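PDB 6O35: de novo designed WSHC8 from Synthetic construct, which assembles from eight helical-hairpin copies into a de novo designed octameric helical bundle with a pore. Local coordinates for the interface of chains A and B. Sequence-based numbering; all coordinates share one arbitrary frame. Chains: chain A/B, de novo designed WSHC8.

About 42 Å separates the C-alpha centres of contact 1 and contact 2, yet both lie on one long element of chain A, helix 55-101. Contact 2 falls near the start of that helix, close to the hairpin turn, and contact 1 well along towards its end. On chain B the partners differ: the residues of contact 1 lie on helix 55-100, whereas in contact 2 helix 3-50 joins it, so that A:Gln63 meets both helices of the neighbouring hairpin. Two such distant points of contact would probably help hold neighbouring hairpins in register and limit their relative tilt within the assembly of eight copies.

Contact 1: the interface of chains A and B. Residues chain A 85, 88-89, 92; chain B 86, 90, 93.
A:Gln92 and B:Leu90 both hold CG beside the backbone N and anti to the carbonyl carbon (chi1 -77° in the glutamine), and the glutamine chain then runs extended towards the other helix. The glutamine thereby delivers its amide tip to the backbone of the leucine, while the branched end of the leucine reaches towards chain A. A:Gln92 NE2 donates a hydrogen bond to B:Leu90 O at 2.9 Å, and the 172° angle at the hydrogen shows that it is nearly straight. The acceptor lies in the plane of the glutamine amide, but the donor stands 45° out of the leucine carbonyl plane, not on a lone pair. The other amide atom, A:Gln92 OE1, lies 3.4 Å from B:Asn93 CB; the hydrogen bond offered to it by B:Asn93 ND2 is weak at 3.5 Å, and the two amide planes lie nearly perpendicular.

The apolar part centres on B:Leu90, which hides 76 Å² of its surface. Its CD2 branch meets A:Glu89 CB at 3.6 Å and lies near CG of the same residue, so it is the aliphatic stem of the glutamate that packs; the two side chains cross at about a right angle. Its CD1 branch turns towards A:Leu88 and reaches A:Ile85 CG2 at 3.9 Å. One turn earlier on chain B, B:Ala86 CB packs on that same isoleucine methyl, A:Ile85 CG2, at 3.6 Å.

An alanine in place of A:Gln92 would probably leave B:Leu90 O without this donor from chain A and open a gap beside B:Asn93 CB. The site joins helix 55-101 of chain A to helix 55-100 of chain B, combining small apolar packing with a directional polar bond that probably helps set their register.

Contact 2: the interface of chains A and B. Residues chain A 59, 63; chain B 40, 43-44, 47, 61, 65.
A:Ala59 CB touches B:Leu47 CD1 at 3.7 Å, a methyl-to-methyl contact that forms the apolar end of the site. One turn along helix 55-101, the stem of A:Gln63 continues the packing: CG lies 4.2 Å from B:Leu43 CD1, a loose approach. This glutamine hides 87 Å² of its surface, and neighbours from both helices of chain B surround it. CG sits beside the backbone N (chi1 -81°) and the chain is extended beyond it, which carries the amide across to the partner.

The two ends of the amide have different surroundings. A:Gln63 NE2 comes within 3.5 Å of B:Met61 SD, where the two side chains approach at a slant and the methionine is bent at chi3. The same nitrogen is held by a weak hydrogen bond within its own chain to A:Ala59 O, 3.4 Å away. A:Gln63 OE1 has B:Ile44 CD1 at 3.8 Å as an apolar neighbour and points into the polar rim.

There it faces B:Ser40 OG, which is anti to its backbone N (chi1 -178°). The modelled separation of these two oxygens is too short to be reliable, so a direct bond remains doubtful. Water 1 bridges the two as modelled, lying 3.1 Å from A:Gln63 OE1 and 3.0 Å from B:Ser40 OG, though the crowding of the oxygens makes its exact geometry uncertain. B:His65 ND1 makes a weak hydrogen bond to the same serine hydroxyl, a second-shell contact that may help orient it.

In the fold, the site lies near the hairpin turns, where helix 55-101 of chain A packs against helices 3-50 and 55-100 of chain B.

Contact 1: the interface of chains A and B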
# COMPACT_ATOMS: atom_id res chain seq x y z
N ILE A 85 -15.66 -6.56 6.36
CA ILE A 85 -15.11 -6.69 7.70
C ILE A 85 -15.23 -5.38 8.46
O ILE A 85 -15.62 -5.36 9.64
CB ILE A 85 -13.65 -7.18 7.63
CG1 ILE A 85 -13.62 -8.69 7.36
CG2 ILE A 85 -12.90 -6.82 8.90
CD1 ILE A 85 -12.24 -9.26 7.14
N LEU A 88 -18.67 -4.80 9.43
CA LEU A 88 -19.00 -5.77 10.47
C LEU A 88 -18.66 -5.23 11.85
O LEU A 88 -19.45 -5.38 12.79
CB LEU A 88 -18.26 -7.08 10.21
CG LEU A 88 -18.76 -8.31 10.96
CD1 LEU A 88 -19.99 -8.87 10.29
CD2 LEU A 88 -17.65 -9.35 11.05
N GLU A 89 -17.49 -4.60 11.99
CA GLU A 89 -17.10 -4.07 13.29
C GLU A 89 -18.02 -2.93 13.72
O GLU A 89 -18.32 -2.79 14.91
CB GLU A 89 -15.65 -3.59 13.25
CG GLU A 89 -15.10 -3.21 14.62
CD GLU A 89 -13.70 -2.65 14.55
OE1 GLU A 89 -13.12 -2.62 13.44
OE2 GLU A 89 -13.18 -2.22 15.60
N GLN A 92 -20.98 -4.24 15.21
CA GLN A 92 -20.71 -4.67 16.58
C GLN A 92 -20.80 -3.50 17.55
O GLN A 92 -21.39 -3.62 18.63
CB GLN A 92 -19.34 -5.33 16.66
CG GLN A 92 -19.29 -6.75 16.12
CD GLN A 92 -17.98 -7.45 16.43
OE1 GLN A 92 -16.95 -6.81 16.61
NE2 GLN A 92 -18.02 -8.78 16.49
N ALA B 86 -8.75 -10.62 10.94
CA ALA B 86 -9.68 -9.57 11.35
C ALA B 86 -10.94 -10.17 11.96
O ALA B 86 -11.34 -9.81 13.08
CB ALA B 86 -10.02 -8.68 10.16
N LEU B 90 -12.81 -9.81 15.44
CA LEU B 90 -14.23 -9.55 15.60
C LEU B 90 -14.90 -10.64 16.42
O LEU B 90 -15.76 -10.35 17.27
CB LEU B 90 -14.89 -9.42 14.22
CG LEU B 90 -14.26 -8.35 13.33
CD1 LEU B 90 -14.69 -8.50 11.88
CD2 LEU B 90 -14.62 -6.95 13.84
N ASN B 93 -14.28 -9.85 20.03
CA ASN B 93 -15.21 -8.84 20.52
C ASN B 93 -16.57 -9.47 20.84
O ASN B 93 -17.15 -9.23 21.90
CB ASN B 93 -15.37 -7.72 19.50
CG ASN B 93 -14.08 -6.94 19.29
OD1 ASN B 93 -13.38 -6.62 20.24
ND2 ASN B 93 -13.77 -6.64 18.04

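Contact 2: the interface of chains A and B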
# COMPACT_ATOMS: atom_id res chain seq x y z
N ALA A 59 -0.59 -15.71 -28.05
CA ALA A 59 -0.37 -16.34 -26.75
C ALA A 59 -0.00 -15.30 -25.70
O ALA A 59 -0.45 -15.39 -24.55
CB ALA A 59 0.73 -17.40 -26.87
N GLN A 63 -2.52 -14.61 -22.49
CA GLN A 63 -2.02 -14.64 -21.11
C GLN A 63 -2.04 -13.26 -20.48
O GLN A 63 -2.18 -13.14 -19.26
CB GLN A 63 -0.61 -15.23 -21.08
CG GLN A 63 -0.58 -16.75 -21.11
CD GLN A 63 0.83 -17.30 -21.20
OE1 GLN A 63 1.38 -17.78 -20.22
NE2 GLN A 63 1.41 -17.23 -22.40
N SER B 40 -2.80 -21.42 -19.46
CA SER B 40 -1.51 -20.82 -19.80
C SER B 40 -0.47 -21.90 -20.08
O SER B 40 0.30 -21.79 -21.04
CB SER B 40 -1.06 -19.91 -18.65
OG SER B 40 0.18 -19.28 -18.95
N LEU B 43 -1.22 -23.30 -23.54
CA LEU B 43 -0.76 -22.43 -24.62
C LEU B 43 0.74 -22.61 -24.86
O LEU B 43 1.18 -22.82 -26.00
CB LEU B 43 -1.06 -20.97 -24.28
CG LEU B 43 -2.49 -20.48 -24.49
CD1 LEU B 43 -2.69 -19.13 -23.81
CD2 LEU B 43 -2.81 -20.37 -25.97
N ILE B 44 1.54 -22.53 -23.79
CA ILE B 44 2.98 -22.69 -23.93
C ILE B 44 3.32 -24.08 -24.46
O ILE B 44 4.31 -24.25 -25.19
CB ILE B 44 3.67 -22.42 -22.58
CG1 ILE B 44 3.74 -20.91 -22.34
CG2 ILE B 44 5.06 -23.04 -22.56
CD1 ILE B 44 3.89 -20.53 -20.88
N LEU B 47 2.76 -23.81 -28.21
CA LEU B 47 3.88 -23.11 -28.83
C LEU B 47 5.10 -24.01 -28.93
O LEU B 47 5.81 -23.99 -29.95
CB LEU B 47 4.22 -21.84 -28.04
CG LEU B 47 3.24 -20.68 -28.11
CD1 LEU B 47 3.79 -19.48 -27.35
CD2 LEU B 47 2.93 -20.28 -29.55
N MET B 61 8.64 -16.69 -21.53
CA MET B 61 7.20 -16.83 -21.33
C MET B 61 6.89 -17.75 -20.16
O MET B 61 6.02 -17.45 -19.33
CB MET B 61 6.54 -17.35 -22.61
CG MET B 61 5.20 -16.70 -22.91
SD MET B 61 4.37 -17.42 -24.34
CE MET B 61 5.47 -16.92 -25.67
N HIS B 65 5.05 -16.80 -16.74
CA HIS B 65 3.89 -17.55 -16.28
C HIS B 65 4.03 -17.95 -14.81
O HIS B 65 3.11 -17.76 -14.02
CB HIS B 65 3.69 -18.79 -17.15
CG HIS B 65 2.94 -19.90 -16.47
ND1 HIS B 65 1.57 -19.92 -16.38
CD2 HIS B 65 3.38 -21.01 -15.84
CE1 HIS B 65 1.19 -21.01 -15.73
NE2 HIS B 65 2.27 -21.69 -15.39
O HOH W 1 -0.19 -16.55 -17.80